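Dihydrofolate reductase (Schistosoma mansoni, PDB 3VCO) catalyses the NADPH-dependent reduction of 7,8-dihydrofolate to tetrahydrofolate, a key step of folate metabolism that feeds thymidylate, purine and glycine synthesis. Local coordinates at residues Ile88-Ser93 with Phe102-Pro107; Ala66-Arg71 with Asp126-Ile131; Val25-Ser30 with Val148-Thr153. All blocks are in the same frame, centred on the assembly; numbering follows the deposited sequence. Where two conformers were deposited one is given.

Interaction 1 of 3, residues Ile88-Ser93 with Phe102-Pro107. With SO4 (sulfate ion), chain B.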
ATOM      1  N   ILE A  88     -10.480  -2.746  -6.156  1.00 26.46           N
ATOM      2  CA  ILE A  88     -10.641  -1.659  -7.107  1.00 28.56           C
ATOM      3  C   ILE A  88      -9.240  -1.084  -7.268  1.00 29.50           C
ATOM      4  O   ILE A  88      -8.647  -0.617  -6.298  1.00 27.41           O
ATOM      5  CB  ILE A  88     -11.567  -0.576  -6.514  1.00 33.25           C
ATOM      6  CG1 ILE A  88     -12.978  -1.153  -6.281  1.00 33.60           C
ATOM      7  CG2 ILE A  88     -11.591   0.695  -7.413  1.00 31.85           C
ATOM      8  CD1 ILE A  88     -13.764  -0.389  -5.276  1.00 31.94           C
ATOM      9  N   ASN A  89      -8.697  -1.165  -8.473  1.00 25.94           N
ATOM     10  CA  ASN A  89      -7.368  -0.625  -8.786  1.00 24.66           C
ATOM     11  C   ASN A  89      -7.462   0.814  -9.280  1.00 28.62           C
ATOM     12  O   ASN A  89      -8.180   1.106 -10.255  1.00 29.11           O
ATOM     13  CB  ASN A  89      -6.697  -1.433  -9.906  1.00 26.84           C
ATOM     14  CG  ASN A  89      -6.316  -2.834  -9.493  1.00 34.12           C
ATOM     15  OD1 ASN A  89      -5.203  -3.278  -9.778  1.00 35.15           O
ATOM     16  ND2 ASN A  89      -7.218  -3.536  -8.805  1.00 31.81           N
ATOM     17  N   ILE A  90      -6.700   1.711  -8.663  1.00 23.22           N
ATOM     18  CA  ILE A  90      -6.720   3.100  -9.090  1.00 26.33           C
ATOM     19  C   ILE A  90      -5.277   3.582  -9.207  1.00 26.19           C
ATOM     20  O   ILE A  90      -4.514   3.465  -8.266  1.00 23.98           O
ATOM     21  CB  ILE A  90      -7.437   4.015  -8.063  1.00 26.11           C
ATOM     22  CG1 ILE A  90      -8.883   3.585  -7.887  1.00 34.29           C
ATOM     23  CG2 ILE A  90      -7.427   5.498  -8.537  1.00 20.02           C
ATOM     24  CD1 ILE A  90      -9.594   4.385  -6.840  1.00 38.12           C
ATOM     25  N   VAL A  91      -4.908   4.065 -10.385  1.00 26.22           N
ATOM     26  CA  VAL A  91      -3.560   4.585 -10.560  1.00 28.21           C
ATOM     27  C   VAL A  91      -3.641   6.115 -10.621  1.00 31.08           C
ATOM     28  O   VAL A  91      -4.476   6.646 -11.346  1.00 30.56           O
ATOM     29  CB  VAL A  91      -2.924   4.026 -11.857  1.00 34.13           C
ATOM     30  CG1 VAL A  91      -1.518   4.603 -12.068  1.00 30.71           C
ATOM     31  CG2 VAL A  91      -2.848   2.474 -11.800  1.00 26.54           C
ATOM     32  N   VAL A  92      -2.781   6.802  -9.872  1.00 23.63           N
ATOM     33  CA  VAL A  92      -2.780   8.251  -9.864  1.00 25.48           C
ATOM     34  C   VAL A  92      -1.654   8.676 -10.800  1.00 31.41           C
ATOM     35  O   VAL A  92      -0.489   8.565 -10.449  1.00 32.19           O
ATOM     36  CB  VAL A  92      -2.518   8.794  -8.464  1.00 32.36           C
ATOM     37  CG1 VAL A  92      -2.352  10.364  -8.480  1.00 27.55           C
ATOM     38  CG2 VAL A  92      -3.633   8.276  -7.502  1.00 26.05           C
ATOM     39  N   SER A  93      -2.026   9.125 -11.990  1.00 32.73           N
ATOM     40  CA  SER A  93      -1.066   9.466 -13.032  1.00 41.41           C
ATOM     41  C   SER A  93      -1.708  10.448 -14.022  1.00 45.97           C
ATOM     42  O   SER A  93      -2.901  10.395 -14.244  1.00 44.91           O
ATOM     43  CB  SER A  93      -0.638   8.181 -13.760  1.00 36.33           C
ATOM     44  OG  SER A  93       0.156   8.445 -14.927  1.00 41.19           O
ATOM     45  N   PHE A 102     -11.480  -1.771 -16.198  1.00 39.05           N
ATOM     46  CA  PHE A 102     -11.894  -1.551 -14.817  1.00 37.35           C
ATOM     47  C   PHE A 102     -10.792  -1.016 -13.914  1.00 43.49           C
ATOM     48  O   PHE A 102     -11.030  -0.741 -12.748  1.00 52.48           O
ATOM     49  CB  PHE A 102     -12.643  -2.770 -14.253  1.00 37.63           C
ATOM     50  CG  PHE A 102     -13.950  -3.057 -14.976  1.00 45.75           C
ATOM     51  CD1 PHE A 102     -15.112  -2.405 -14.609  1.00 46.69           C
ATOM     52  CD2 PHE A 102     -13.992  -3.930 -16.046  1.00 47.52           C
ATOM     53  CE1 PHE A 102     -16.276  -2.636 -15.249  1.00 46.03           C
ATOM     54  CE2 PHE A 102     -15.177  -4.168 -16.723  1.00 55.06           C
ATOM     55  CZ  PHE A 102     -16.321  -3.519 -16.323  1.00 54.52           C
ATOM     56  N   VAL A 103      -9.591  -0.838 -14.457  1.00 38.08           N
ATOM     57  CA  VAL A 103      -8.575  -0.119 -13.721  1.00 37.64           C
ATOM     58  C   VAL A 103      -8.864   1.381 -13.893  1.00 37.54           C
ATOM     59  O   VAL A 103      -9.080   1.845 -14.992  1.00 37.45           O
ATOM     60  CB  VAL A 103      -7.158  -0.468 -14.208  1.00 36.12           C
ATOM     61  CG1 VAL A 103      -6.113   0.440 -13.518  1.00 30.75           C
ATOM     62  CG2 VAL A 103      -6.852  -1.988 -13.955  1.00 33.32           C
ATOM     63  N   GLN A 104      -8.881   2.133 -12.814  1.00 32.57           N
ATOM     64  CA  GLN A 104      -9.151   3.586 -12.906  1.00 38.29           C
ATOM     65  C   GLN A 104      -7.865   4.409 -12.903  1.00 34.07           C
ATOM     66  O   GLN A 104      -6.934   4.128 -12.164  1.00 33.16           O
ATOM     67  CB  GLN A 104     -10.014   4.060 -11.735  1.00 33.24           C
ATOM     68  CG  GLN A 104     -11.258   3.176 -11.470  1.00 34.48           C
ATOM     69  CD  GLN A 104     -12.278   3.296 -12.584  1.00 38.29           C
ATOM     70  OE1 GLN A 104     -12.637   4.395 -12.980  1.00 42.89           O
ATOM     71  NE2 GLN A 104     -12.705   2.163 -13.131  1.00 43.80           N
ATOM     72  N   VAL A 105      -7.815   5.418 -13.755  1.00 30.95           N
ATOM     73  CA  VAL A 105      -6.674   6.316 -13.798  1.00 30.33           C
ATOM     74  C   VAL A 105      -7.165   7.709 -13.493  1.00 33.74           C
ATOM     75  O   VAL A 105      -8.111   8.140 -14.131  1.00 33.35           O
ATOM     76  CB  VAL A 105      -6.070   6.324 -15.204  1.00 34.19           C
ATOM     77  CG1 VAL A 105      -4.936   7.335 -15.279  1.00 34.19           C
ATOM     78  CG2 VAL A 105      -5.609   4.883 -15.597  1.00 30.31           C
ATOM     79  N   VAL A 106      -6.587   8.384 -12.490  1.00 29.14           N
ATOM     80  CA  VAL A 106      -7.015   9.731 -12.109  1.00 32.11           C
ATOM     81  C   VAL A 106      -5.766  10.603 -11.888  1.00 34.97           C
ATOM     82  O   VAL A 106      -4.687  10.071 -11.675  1.00 35.71           O
ATOM     83  CB  VAL A 106      -7.869   9.701 -10.820  1.00 31.95           C
ATOM     84  CG1 VAL A 106      -9.120   8.796 -10.997  1.00 29.47           C
ATOM     85  CG2 VAL A 106      -7.028   9.205  -9.653  1.00 27.00           C
ATOM     86  N   PRO A 107      -5.889  11.944 -12.007  1.00 34.55           N
ATOM     87  CA  PRO A 107      -4.672  12.763 -11.973  1.00 38.67           C
ATOM     88  C   PRO A 107      -4.116  12.998 -10.573  1.00 43.55           C
ATOM     89  O   PRO A 107      -2.957  13.435 -10.451  1.00 43.03           O
ATOM     90  CB  PRO A 107      -5.132  14.107 -12.554  1.00 43.03           C
ATOM     91  CG  PRO A 107      -6.597  14.153 -12.254  1.00 41.81           C
ATOM     92  CD  PRO A 107      -7.085  12.737 -12.346  1.00 39.70           C
TER
HETATM   93  S   SO4 B 200       2.962  10.791 -13.626  1.00 75.07           S
HETATM   94  O1  SO4 B 200       1.724  11.537 -13.378  1.00 78.65           O
HETATM   95  O2  SO4 B 200       3.845  10.979 -12.482  1.00 60.60           O
HETATM   96  O3  SO4 B 200       2.663   9.387 -13.917  1.00 62.46           O
HETATM   97  O4  SO4 B 200       3.622  11.310 -14.823  1.00 86.99           O
HETATM   98  O   HOH W   1     -10.203  -1.879 -10.715  1.00 38.98           O
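Ile90 and Gln104, Val91 and Val105, and Val92 and Val106 face each other as parallel bridge pairs where strand 88-92 runs beside the short strand 104-106, the two axes 4.6 Å apart and 27° askew. The hydrogen bonds alternate in the parallel manner: Gln104 N gives to Asn89 O (2.8 Å), Gln104 O takes the N-H of Val91, Val106 N gives to Val91 O, and Val106 O receives Ser93 N at the Ser93 end. Before the pairing begins, a water accepts from Asn89 N and donates to Phe102 O, linking the two backbones.

Beta-branched residues suit these positions because they favour extended backbone and fill both faces. On the face of Ile90, its CG2 meets Val106 CG2 at 3.9 Å, and Val92 CG2 lies 4.1 Å from the same methyl; helix 109-116 packs over this face. In Val106, chi1 -58° puts CG1 beside N and CG2 between N and the carbonyl carbon, facing both methyls. Gln104 lends Ile90 its aliphatic root, CB lying 4.0 Å from Ile90 CG1, before the chain bends at chi2 and its amide bonds Phe102 O weakly. On the other face Val91 CG2 touches Val103 CG1, near Trp74.

Ser93 OG, anti to its own N (chi1 171°), bonds O3 of a sulfate, probably from the crystallisation liquor, at 2.9 Å, and also Leu96 N; Ser94 N holds the same ion. This is the edge of the parallel part of the mixed dihydrofolate reductase sheet, its strand end leading into the probable NADP(+) site.

Interaction 2 of 3, residues Ala66-Arg71 with Asp126-Ile131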
ATOM      1  N   ALA A  66     -10.041  -0.737  -2.044  1.00 27.74           N
ATOM      2  CA  ALA A  66      -9.358  -0.024  -3.134  1.00 25.62           C
ATOM      3  C   ALA A  66      -7.852  -0.021  -2.874  1.00 23.82           C
ATOM      4  O   ALA A  66      -7.420   0.101  -1.722  1.00 24.80           O
ATOM      5  CB  ALA A  66      -9.880   1.424  -3.268  1.00 26.85           C
ATOM      6  N   VAL A  67      -7.058  -0.253  -3.918  1.00 23.88           N
ATOM      7  CA  VAL A  67      -5.613  -0.062  -3.814  1.00 22.35           C
ATOM      8  C   VAL A  67      -5.261   1.077  -4.766  1.00 28.54           C
ATOM      9  O   VAL A  67      -5.604   1.036  -5.945  1.00 29.28           O
ATOM     10  CB  VAL A  67      -4.798  -1.297  -4.188  1.00 24.39           C
ATOM     11  CG1 VAL A  67      -4.967  -2.388  -3.083  1.00 23.47           C
ATOM     12  CG2 VAL A  67      -5.253  -1.859  -5.571  1.00 27.20           C
ATOM     13  N   VAL A  68      -4.648   2.113  -4.197  1.00 23.93           N
ATOM     14  CA  VAL A  68      -4.350   3.320  -4.914  1.00 24.14           C
ATOM     15  C   VAL A  68      -2.833   3.405  -5.008  1.00 26.82           C
ATOM     16  O   VAL A  68      -2.141   3.139  -4.021  1.00 28.46           O
ATOM     17  CB  VAL A  68      -4.947   4.554  -4.186  1.00 24.97           C
ATOM     18  CG1 VAL A  68      -4.707   5.820  -5.025  1.00 28.46           C
ATOM     19  CG2 VAL A  68      -6.487   4.356  -3.890  1.00 24.94           C
ATOM     20  N   MET A  69      -2.315   3.739  -6.192  1.00 28.74           N
ATOM     21  CA  MET A  69      -0.874   3.710  -6.401  1.00 26.62           C
ATOM     22  C   MET A  69      -0.498   4.667  -7.536  1.00 28.83           C
ATOM     23  O   MET A  69      -1.348   4.988  -8.357  1.00 25.20           O
ATOM     24  CB  MET A  69      -0.448   2.287  -6.786  1.00 24.61           C
ATOM     25  CG  MET A  69      -0.922   1.913  -8.194  1.00 24.24           C
ATOM     26  SD  MET A  69      -0.833   0.160  -8.556  1.00 32.51           S
ATOM     27  CE  MET A  69      -2.549  -0.178  -8.187  1.00 28.25           C
ATOM     28  N   GLY A  70       0.782   5.091  -7.580  1.00 29.45           N
ATOM     29  CA  GLY A  70       1.325   5.848  -8.714  1.00 29.53           C
ATOM     30  C   GLY A  70       1.585   4.933  -9.899  1.00 34.68           C
ATOM     31  O   GLY A  70       1.529   3.695  -9.780  1.00 32.15           O
ATOM     32  N   ARG A  71       1.913   5.531 -11.043  1.00 36.29           N
ATOM     33  CA  ARG A  71       2.218   4.784 -12.267  1.00 29.78           C
ATOM     34  C   ARG A  71       3.433   3.882 -12.178  1.00 34.28           C
ATOM     35  O   ARG A  71       3.423   2.743 -12.695  1.00 35.81           O
ATOM     36  CB  ARG A  71       2.375   5.741 -13.460  1.00 35.83           C
ATOM     37  CG  ARG A  71       2.775   5.013 -14.757  1.00 39.97           C
ATOM     38  CD  ARG A  71       2.602   5.837 -16.047  1.00 47.25           C
ATOM     39  NE  ARG A  71       2.820   4.953 -17.208  1.00 51.40           N
ATOM     40  CZ  ARG A  71       2.702   5.313 -18.480  1.00 50.27           C
ATOM     41  NH1 ARG A  71       2.395   6.559 -18.790  1.00 43.97           N
ATOM     42  NH2 ARG A  71       2.918   4.427 -19.448  1.00 54.81           N
ATOM     43  N   ASP A 126     -14.712  -0.810   0.554  1.00 31.75           N
ATOM     44  CA  ASP A 126     -14.631  -1.024   1.975  1.00 41.32           C
ATOM     45  C   ASP A 126     -13.476  -0.140   2.442  1.00 46.83           C
ATOM     46  O   ASP A 126     -13.701   1.036   2.727  1.00 43.58           O
ATOM     47  CB  ASP A 126     -14.432  -2.499   2.349  1.00 46.04           C
ATOM     48  CG  ASP A 126     -14.509  -2.729   3.866  1.00 49.26           C
ATOM     49  OD1 ASP A 126     -14.634  -1.733   4.626  1.00 45.11           O
ATOM     50  OD2 ASP A 126     -14.464  -3.899   4.299  1.00 48.92           O
ATOM     51  N   GLU A 127     -12.242  -0.652   2.471  1.00 40.12           N
ATOM     52  CA  GLU A 127     -11.106   0.155   2.923  0.74 36.94           C
ATOM     53  C   GLU A 127     -10.244   0.630   1.729  1.00 34.72           C
ATOM     54  O   GLU A 127     -10.330   0.081   0.612  1.00 33.10           O
ATOM     55  CB  GLU A 127     -10.250  -0.601   3.969  0.74 36.22           C
ATOM     56  CG  GLU A 127     -11.025  -1.055   5.287  0.74 44.56           C
ATOM     57  CD  GLU A 127     -10.702  -0.208   6.522  0.74 46.89           C
ATOM     58  OE1 GLU A 127      -9.706   0.526   6.474  0.74 40.55           O
ATOM     59  OE2 GLU A 127     -11.448  -0.265   7.549  0.74 52.08           O
ATOM     60  N   VAL A 128      -9.436   1.647   1.973  1.00 36.78           N
ATOM     61  CA  VAL A 128      -8.588   2.246   0.962  1.00 39.67           C
ATOM     62  C   VAL A 128      -7.136   2.024   1.382  1.00 32.33           C
ATOM     63  O   VAL A 128      -6.762   2.352   2.517  1.00 25.01           O
ATOM     64  CB  VAL A 128      -8.879   3.756   0.846  1.00 40.51           C
ATOM     65  CG1 VAL A 128      -7.939   4.423  -0.139  1.00 40.74           C
ATOM     66  CG2 VAL A 128     -10.339   3.956   0.410  1.00 39.04           C
ATOM     67  N   PHE A 129      -6.346   1.424   0.487  1.00 29.86           N
ATOM     68  CA  PHE A 129      -4.910   1.224   0.744  1.00 25.57           C
ATOM     69  C   PHE A 129      -4.130   2.044  -0.280  1.00 28.92           C
ATOM     70  O   PHE A 129      -4.437   1.971  -1.465  1.00 26.77           O
ATOM     71  CB  PHE A 129      -4.552  -0.268   0.658  1.00 21.68           C
ATOM     72  CG  PHE A 129      -5.275  -1.113   1.708  1.00 28.27           C
ATOM     73  CD1 PHE A 129      -4.653  -1.447   2.896  1.00 23.57           C
ATOM     74  CD2 PHE A 129      -6.616  -1.466   1.537  1.00 32.77           C
ATOM     75  CE1 PHE A 129      -5.317  -2.148   3.869  1.00 22.77           C
ATOM     76  CE2 PHE A 129      -7.306  -2.178   2.508  1.00 33.81           C
ATOM     77  CZ  PHE A 129      -6.676  -2.509   3.698  1.00 29.49           C
ATOM     78  N   ILE A 130      -3.132   2.797   0.190  1.00 26.25           N
ATOM     79  CA  ILE A 130      -2.177   3.467  -0.664  1.00 30.03           C
ATOM     80  C   ILE A 130      -0.909   2.591  -0.695  1.00 27.31           C
ATOM     81  O   ILE A 130      -0.258   2.396   0.340  1.00 23.40           O
ATOM     82  CB  ILE A 130      -1.798   4.832  -0.069  1.00 37.01           C
ATOM     83  CG1 ILE A 130      -3.041   5.708   0.133  1.00 38.17           C
ATOM     84  CG2 ILE A 130      -0.733   5.541  -0.926  1.00 30.77           C
ATOM     85  CD1 ILE A 130      -3.761   6.033  -1.128  1.00 38.99           C
ATOM     86  N   ILE A 131      -0.557   2.075  -1.872  1.00 21.93           N
ATOM     87  CA  ILE A 131       0.479   1.051  -1.939  1.00 22.34           C
ATOM     88  C   ILE A 131       1.762   1.580  -2.525  1.00 30.63           C
ATOM     89  O   ILE A 131       2.700   0.845  -2.824  1.00 31.50           O
ATOM     90  CB  ILE A 131      -0.003  -0.207  -2.654  1.00 28.95           C
ATOM     91  CG1 ILE A 131      -0.249   0.073  -4.128  1.00 27.34           C
ATOM     92  CG2 ILE A 131      -1.305  -0.734  -1.929  1.00 29.70           C
ATOM     93  CD1 ILE A 131      -0.442  -1.165  -4.925  1.00 27.97           C
TER
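Met69 and Ile131 lie side by side and point the same way, pressed together toward the C-terminal side of the two strands. Ile131 CG1 is 3.5 Å from Met69 CB, tighter than usual carbon contact, while its CD1 reaches the sulfur, 3.9 Å from Met69 SD. Ile131 sets CG1 between backbone N and carbonyl carbon (chi1 67°), which carries it, and CD1 after it, against Met69, whose CG takes the same place (chi1 71°). Ile131 CG2 leads the other way and crosses Val67 CG1 at 4.2 Å; Phe52 of helix 46-57, a residue of the probable substrate site, touches Ile131.

On the opposite face Val68 is flanked twice. The end of Ile130 leans across so that CD1 comes to 3.6 Å from Val68 CB, and Val68 CG2 crosses Val128 CG1 at 4.0 Å. Ala66, with its single methyl, completes this face.

Phe129 keeps its ring to the side of the helix 46-57 residues Val55 and Thr56. Toward strand 64-70 the ring presents its edge: Ala66 O lies near the ring plane, 3.7 Å from Phe129 CD2, and also accepts the Phe129 N-H at 2.8 Å. The remaining backbone bonds, Ala66 N to Glu127 O, Val68 N to Phe129 O and Ile131 N to Val68 O, bind the strands at a 4.7 Å axis separation. They are adjacent parallel strands in the middle of the dihydrofolate reductase sheet, with helices 109-116 and 46-57 packed on its two faces.

Most peptide groups thus pair between strands, with the Asn24 and Asn65 side chains serving Val128 O and Glu127 N, while the buried contact between side chains is apolar and its cohesion hydrophobic.

Interaction 3 of 3, residues Val25-Ser30 with Val148-Thr153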
ATOM      1  N   VAL A  25      -1.767   2.763   4.590  1.00 25.75           N
ATOM      2  CA  VAL A  25      -0.568   2.846   3.815  1.00 25.95           C
ATOM      3  C   VAL A  25       0.086   1.473   3.894  1.00 24.77           C
ATOM      4  O   VAL A  25       0.245   0.928   4.987  1.00 27.80           O
ATOM      5  CB  VAL A  25       0.339   3.899   4.419  1.00 31.38           C
ATOM      6  CG1 VAL A  25       1.696   3.805   3.810  1.00 36.05           C
ATOM      7  CG2 VAL A  25      -0.269   5.270   4.173  1.00 30.58           C
ATOM      8  N   VAL A  26       0.462   0.917   2.743  1.00 21.44           N
ATOM      9  CA  VAL A  26       1.188  -0.365   2.754  1.00 24.10           C
ATOM     10  C   VAL A  26       2.574  -0.119   2.126  1.00 19.85           C
ATOM     11  O   VAL A  26       2.659   0.384   1.018  1.00 26.58           O
ATOM     12  CB  VAL A  26       0.451  -1.434   1.917  1.00 30.98           C
ATOM     13  CG1 VAL A  26       1.162  -2.825   2.022  1.00 31.13           C
ATOM     14  CG2 VAL A  26      -0.990  -1.531   2.398  1.00 29.40           C
ATOM     15  N   VAL A  27       3.626  -0.501   2.835  1.00 25.06           N
ATOM     16  CA  VAL A  27       4.976  -0.196   2.386  1.00 26.33           C
ATOM     17  C   VAL A  27       5.963  -1.198   2.992  1.00 27.51           C
ATOM     18  O   VAL A  27       5.717  -1.743   4.096  1.00 29.81           O
ATOM     19  CB  VAL A  27       5.331   1.239   2.856  1.00 28.39           C
ATOM     20  CG1 VAL A  27       5.286   1.318   4.384  1.00 24.84           C
ATOM     21  CG2 VAL A  27       6.677   1.718   2.299  1.00 28.97           C
ATOM     22  N   ALA A  28       7.068  -1.439   2.278  1.00 29.31           N
ATOM     23  CA  ALA A  28       8.190  -2.228   2.783  1.00 36.02           C
ATOM     24  C   ALA A  28       9.323  -1.255   3.015  1.00 33.06           C
ATOM     25  O   ALA A  28       9.611  -0.415   2.161  1.00 32.34           O
ATOM     26  CB  ALA A  28       8.622  -3.321   1.768  1.00 32.65           C
ATOM     27  N   VAL A  29       9.966  -1.324   4.177  1.00 33.99           N
ATOM     28  CA  VAL A  29      11.037  -0.375   4.470  1.00 35.21           C
ATOM     29  C   VAL A  29      12.293  -1.069   5.015  1.00 32.67           C
ATOM     30  O   VAL A  29      12.192  -2.073   5.715  1.00 39.47           O
ATOM     31  CB  VAL A  29      10.592   0.744   5.433  1.00 40.70           C
ATOM     32  CG1 VAL A  29       9.413   1.488   4.850  1.00 34.94           C
ATOM     33  CG2 VAL A  29      10.264   0.190   6.860  1.00 33.63           C
ATOM     34  N   SER A  30      13.460  -0.569   4.638  1.00 33.16           N
ATOM     35  CA  SER A  30      14.709  -1.022   5.228  1.00 36.59           C
ATOM     36  C   SER A  30      14.969  -0.404   6.627  1.00 37.71           C
ATOM     37  O   SER A  30      14.172   0.386   7.152  1.00 38.99           O
ATOM     38  CB  SER A  30      15.873  -0.648   4.298  1.00 40.88           C
ATOM     39  OG  SER A  30      15.936   0.757   4.145  1.00 53.68           O
ATOM     40  N   VAL A 148      -4.330   7.656   9.816  1.00 27.14           N
ATOM     41  CA  VAL A 148      -3.593   6.825   8.897  1.00 24.17           C
ATOM     42  C   VAL A 148      -3.122   5.592   9.640  1.00 26.80           C
ATOM     43  O   VAL A 148      -2.788   5.678  10.810  1.00 29.16           O
ATOM     44  CB  VAL A 148      -2.344   7.574   8.411  1.00 32.32           C
ATOM     45  CG1 VAL A 148      -1.480   6.669   7.464  1.00 36.31           C
ATOM     46  CG2 VAL A 148      -2.741   8.933   7.764  1.00 32.94           C
ATOM     47  N   ARG A 149      -3.129   4.457   8.952  1.00 24.07           N
ATOM     48  CA  ARG A 149      -2.620   3.209   9.529  1.00 30.09           C
ATOM     49  C   ARG A 149      -1.537   2.777   8.560  1.00 27.28           C
ATOM     50  O   ARG A 149      -1.713   2.899   7.362  1.00 29.66           O
ATOM     51  CB  ARG A 149      -3.701   2.115   9.591  1.00 26.55           C
ATOM     52  CG  ARG A 149      -3.077   0.731   9.926  1.00 25.55           C
ATOM     53  CD  ARG A 149      -4.100  -0.290  10.252  1.00 26.98           C
ATOM     54  NE  ARG A 149      -4.678   0.009  11.554  1.00 26.53           N
ATOM     55  CZ  ARG A 149      -5.472  -0.812  12.211  1.00 35.33           C
ATOM     56  NH1 ARG A 149      -5.788  -2.007  11.700  1.00 35.08           N
ATOM     57  NH2 ARG A 149      -5.936  -0.430  13.375  1.00 35.32           N
ATOM     58  N   ILE A 150      -0.408   2.302   9.067  1.00 29.90           N
ATOM     59  CA  ILE A 150       0.643   1.818   8.182  1.00 24.81           C
ATOM     60  C   ILE A 150       0.840   0.321   8.402  1.00 23.72           C
ATOM     61  O   ILE A 150       1.146  -0.105   9.497  1.00 29.63           O
ATOM     62  CB  ILE A 150       2.010   2.477   8.545  1.00 27.54           C
ATOM     63  CG1 ILE A 150       1.938   4.003   8.365  1.00 27.02           C
ATOM     64  CG2 ILE A 150       3.125   1.871   7.703  1.00 28.53           C
ATOM     65  CD1 ILE A 150       3.168   4.752   9.024  1.00 39.30           C
ATOM     66  N   TYR A 151       0.730  -0.445   7.341  1.00 23.93           N
ATOM     67  CA  TYR A 151       1.072  -1.863   7.332  1.00 24.63           C
ATOM     68  C   TYR A 151       2.475  -1.904   6.771  1.00 27.17           C
ATOM     69  O   TYR A 151       2.713  -1.572   5.606  1.00 28.50           O
ATOM     70  CB  TYR A 151       0.132  -2.576   6.358  1.00 27.77           C
ATOM     71  CG  TYR A 151      -1.273  -2.695   6.892  1.00 24.70           C
ATOM     72  CD1 TYR A 151      -1.661  -3.841   7.609  1.00 23.40           C
ATOM     73  CD2 TYR A 151      -2.194  -1.639   6.752  1.00 30.43           C
ATOM     74  CE1 TYR A 151      -2.959  -3.966   8.109  1.00 30.50           C
ATOM     75  CE2 TYR A 151      -3.505  -1.756   7.268  1.00 24.61           C
ATOM     76  CZ  TYR A 151      -3.864  -2.929   7.940  1.00 28.50           C
ATOM     77  OH  TYR A 151      -5.129  -3.045   8.450  1.00 30.85           O
ATOM     78  N   CYS A 152       3.410  -2.302   7.604  1.00 27.29           N
ATOM     79  CA  CYS A 152       4.792  -2.139   7.272  1.00 26.31           C
ATOM     80  C   CYS A 152       5.490  -3.512   7.247  1.00 29.03           C
ATOM     81  O   CYS A 152       5.369  -4.304   8.183  1.00 28.31           O
ATOM     82  CB  CYS A 152       5.451  -1.230   8.343  1.00 27.74           C
ATOM     83  SG  CYS A 152       7.166  -0.839   7.986  1.00 35.74           S
ATOM     84  N   THR A 153       6.215  -3.782   6.169  1.00 30.69           N
ATOM     85  CA  THR A 153       7.194  -4.852   6.191  1.00 26.37           C
ATOM     86  C   THR A 153       8.550  -4.239   6.432  1.00 24.43           C
ATOM     87  O   THR A 153       9.070  -3.531   5.585  1.00 32.60           O
ATOM     88  CB  THR A 153       7.178  -5.580   4.861  1.00 29.15           C
ATOM     89  OG1 THR A 153       5.815  -5.960   4.628  1.00 32.81           O
ATOM     90  CG2 THR A 153       8.088  -6.800   4.901  1.00 34.50           C
TER
HETATM   91  O   HOH W   2       4.051  -4.287   3.665  1.00 34.70           O
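Val29 CG2 meets Cys152 SG at 3.5 Å, a close apolar contact between a methyl and a small, polarisable thiol. Farther back on the same face, Val27 and Ile150 lie side by side, with Val27 CG1 4.0 Å from Ile150 CG2, and Val25 CG2 crosses Val148 CG1 at 3.8 Å. Val27 achieves its contact by setting CG1 between its own N and carbonyl carbon (chi1 61° to CG1). The other face carries Val26, Ala28, Tyr151 and Thr153; the small methyl of Ala28, a residue of the probable NADP(+) site, faces Thr153, CB to CB 4.1 Å. Tyr151 presents its ring edge to Val25 O, which also accepts the Tyr151 N-H at 2.8 Å.

Five backbone hydrogen bonds, from Val25 N to Arg149 O through to Val29 N to Thr153 O, join the strands in parallel. They lie within the central sheet of the dihydrofolate reductase fold, where strand 23-29 has strand 125-130 as its other neighbour and strand 148-156 pairs on its other side with strand 191-200, antiparallel.

Polar groups at the margin have further partners. A water donates to Val27 O and to Thr153 OG1 (2.6 Å), and the same hydroxyl is hydrogen-bonded to OD1 of Asp48, a residue of the probable substrate site, consistent with a link from sheet to pocket. Tyr137, of the probable NADP(+) site, packs on Val25 and Val27 and bonds Val26 O through its hydroxyl. Arg149 turns its guanidinium edge weakly to Tyr151 OH, NH1 being 3.5 Å away, but its main hold is a salt bridge from NE to Asp199.

All three contacts are parallel strand pairings in one sheet. Strand 88-92 of interaction 1 lies beside strand 64-70 of interaction 2, with Val92 N close to Met69 O, and strand 125-130 of interaction 2 lies beside strand 23-29 of interaction 3, with Ile130 O close to Val26 N. Interactions 1 and 3 do not touch, their nearest atoms being about 12 Å apart. Interaction 2 is buried and almost wholly apolar across its side chains. In interaction 3, also buried, Tyr151 packs on Phe129 of interaction 2, and Thr153 points a polar group at the probable substrate site. Interaction 1, at the sheet's edge, is partly exposed and alone meets the sulfate.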